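Invasion-associated protein (Mycobacterium tuberculosis, PDB 4LJ1) probably binds peptidoglycan in the mycobacterial cell wall through an NlpC/p60 domain that has lost catalytic activity. Local coordinates at residues S67-M70 with Y71-Q75. Numbering follows the deposited sequence.
Sequences SGQM and YKVGQ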
ATOM      1  N   SER A  67      -6.519   6.146   1.951  1.00 11.42           N
ATOM      2  CA  SER A  67      -6.716   4.702   2.053  1.00 10.53           C
ATOM      3  C   SER A  67      -8.193   4.335   1.983  1.00  9.68           C
ATOM      4  O   SER A  67      -8.546   3.337   1.370  1.00  9.03           O
ATOM      5  CB  SER A  67      -6.037   4.147   3.309  1.00 10.18           C
ATOM      6  OG  SER A  67      -6.574   4.683   4.501  1.00 11.22           O
ATOM      7  N   GLY A  68      -9.052   5.150   2.589  1.00 10.98           N
ATOM      8  CA  GLY A  68     -10.480   4.866   2.541  1.00 11.51           C
ATOM      9  C   GLY A  68     -11.028   4.901   1.129  1.00 10.58           C
ATOM     10  O   GLY A  68     -11.910   4.121   0.780  1.00 11.38           O
ATOM     11  N   GLN A  69     -10.500   5.791   0.301  1.00 11.32           N
ATOM     12  CA  GLN A  69     -10.985   5.865  -1.078  1.00 12.32           C
ATOM     13  C   GLN A  69     -10.440   4.686  -1.905  1.00 11.88           C
ATOM     14  O   GLN A  69     -11.164   4.096  -2.711  1.00 13.27           O
ATOM     15  CB  GLN A  69     -10.636   7.198  -1.721  1.00 13.07           C
ATOM     16  CG  GLN A  69     -11.283   7.376  -3.095  1.00 14.23           C
ATOM     17  CD  GLN A  69     -12.805   7.469  -3.109  1.00 17.61           C
ATOM     18  OE1 GLN A  69     -13.451   7.746  -2.092  1.00 19.64           O
ATOM     19  NE2 GLN A  69     -13.388   7.241  -4.290  1.00 17.48           N
ATOM     20  N   MET A  70      -9.177   4.338  -1.711  1.00 10.35           N
ATOM     21  CA  MET A  70      -8.633   3.140  -2.332  1.00 10.81           C
ATOM     22  C   MET A  70      -9.484   1.909  -2.000  1.00 10.94           C
ATOM     23  O   MET A  70      -9.799   1.090  -2.866  1.00 12.90           O
ATOM     24  CB  MET A  70      -7.219   2.856  -1.828  1.00 10.70           C
ATOM     25  CG  MET A  70      -6.131   3.863  -2.225  1.00 11.47           C
ATOM     26  SD  MET A  70      -4.561   3.334  -1.475  1.00 12.47           S
ATOM     27  CE  MET A  70      -3.506   4.717  -1.879  1.00 13.78           C
ATOM     28  N   TYR A  71      -9.864   1.783  -0.744  1.00  9.79           N
ATOM     29  CA  TYR A  71     -10.686   0.650  -0.308  1.00  9.50           C
ATOM     30  C   TYR A  71     -12.096   0.650  -0.935  1.00 10.74           C
ATOM     31  O   TYR A  71     -12.574  -0.367  -1.431  1.00 11.36           O
ATOM     32  CB  TYR A  71     -10.828   0.635   1.216  1.00  9.36           C
ATOM     33  CG  TYR A  71     -11.543  -0.580   1.742  1.00  8.60           C
ATOM     34  CD1 TYR A  71     -10.880  -1.791   1.831  1.00  8.61           C
ATOM     35  CD2 TYR A  71     -12.891  -0.528   2.138  1.00 10.01           C
ATOM     36  CE1 TYR A  71     -11.501  -2.917   2.333  1.00  9.93           C
ATOM     37  CE2 TYR A  71     -13.518  -1.657   2.632  1.00 11.19           C
ATOM     38  CZ  TYR A  71     -12.812  -2.851   2.719  1.00 10.90           C
ATOM     39  OH  TYR A  71     -13.400  -3.986   3.206  1.00 15.04           O
ATOM     40  N   LYS A  72     -12.773   1.794  -0.847  1.00 11.47           N
ATOM     41  CA  LYS A  72     -14.137   1.948  -1.357  1.00 12.49           C
ATOM     42  C   LYS A  72     -14.256   1.452  -2.774  1.00 12.70           C
ATOM     43  O   LYS A  72     -15.206   0.723  -3.116  1.00 14.85           O
ATOM     44  CB  LYS A  72     -14.571   3.414  -1.277  1.00 13.34           C
ATOM     45  CG  LYS A  72     -16.004   3.666  -1.729  1.00 15.17           C
ATOM     46  CD  LYS A  72     -16.354   5.141  -1.565  1.00 18.40           C
ATOM     47  CE  LYS A  72     -17.783   5.462  -1.971  1.00 20.46           C
ATOM     48  NZ  LYS A  72     -18.041   6.930  -1.987  1.00 27.23           N
ATOM     49  N   VAL A  73     -13.317   1.861  -3.620  1.00 12.47           N
ATOM     50  CA  VAL A  73     -13.447   1.595  -5.063  1.00 12.40           C
ATOM     51  C   VAL A  73     -12.845   0.263  -5.511  1.00 12.44           C
ATOM     52  O   VAL A  73     -13.136  -0.201  -6.623  1.00 14.10           O
ATOM     53  CB  VAL A  73     -12.852   2.747  -5.913  1.00 13.30           C
ATOM     54  CG1 VAL A  73     -13.516   4.096  -5.591  1.00 15.42           C
ATOM     55  CG2 VAL A  73     -11.337   2.804  -5.790  1.00 14.91           C
ATOM     56  N   GLY A  74     -12.010  -0.354  -4.677  1.00 12.55           N
ATOM     57  CA  GLY A  74     -11.230  -1.523  -5.088  1.00 11.84           C
ATOM     58  C   GLY A  74     -12.027  -2.831  -5.107  1.00 11.87           C
ATOM     59  O   GLY A  74     -12.987  -3.013  -4.344  1.00 12.90           O
ATOM     60  N   GLN A  75     -11.602  -3.762  -5.968  1.00 12.34           N
ATOM     61  CA  GLN A  75     -12.129  -5.157  -6.013  1.00 12.43           C
ATOM     62  C   GLN A  75     -11.779  -5.838  -4.705  1.00 10.85           C
ATOM     63  O   GLN A  75     -10.616  -5.943  -4.351  1.00 11.61           O
ATOM     64  CB  GLN A  75     -11.500  -5.991  -7.156  1.00 14.78           C
ATOM     65  CG  GLN A  75     -12.024  -7.434  -7.222  1.00 17.52           C
ATOM     66  CD  GLN A  75     -11.187  -8.430  -8.028  0.50 14.64           C
ATOM     67  OE1 GLN A  75     -11.184  -9.643  -7.748  0.50 15.15           O
ATOM     68  NE2 GLN A  75     -10.511  -7.940  -9.043  0.50 15.59           N
TER
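Gln-69 and Val-73, one helical turn apart, meet through side chain and backbone alike. Turned at the CB-CG bond (chi2 66°), the Gln-69 chain swings its amide along the helix flank, setting NE2 3.4 Å from CG1 of Val-73, while OE1 comes within 3.9 Å of CD of Lys-72. The backbone N of Val-73 donates to O of Gln-69 (3.2 Å). Tyr-71 N bonds to Ser-67 O at 2.9 Å, and CB of Tyr-71 packs 3.5 Å from that same Ser-67 O; Lys-72 N bonds to Gly-68 O at 3.0 Å. These i to i+4 bonds build the short alpha-helix 67-73 of the NlpC/p60 domain. It ends at Val-73; Gly-74, the first residue past it, makes a weak, bent bond from N to Met-70 O. Toward the interior, Met-70 runs straight out from CG to touch Ser-49 and Ile-52 of helix 48-57, and Tyr-71, with CG anti to its own N (chi1 -174°), carries its ring edge-to-face against Phe-89. Lys-76 makes a cation-pi contact with Tyr-71 and donates from NZ to the carbonyl oxygens of Tyr-71 and Gly-74 at the C-terminal end of the helix.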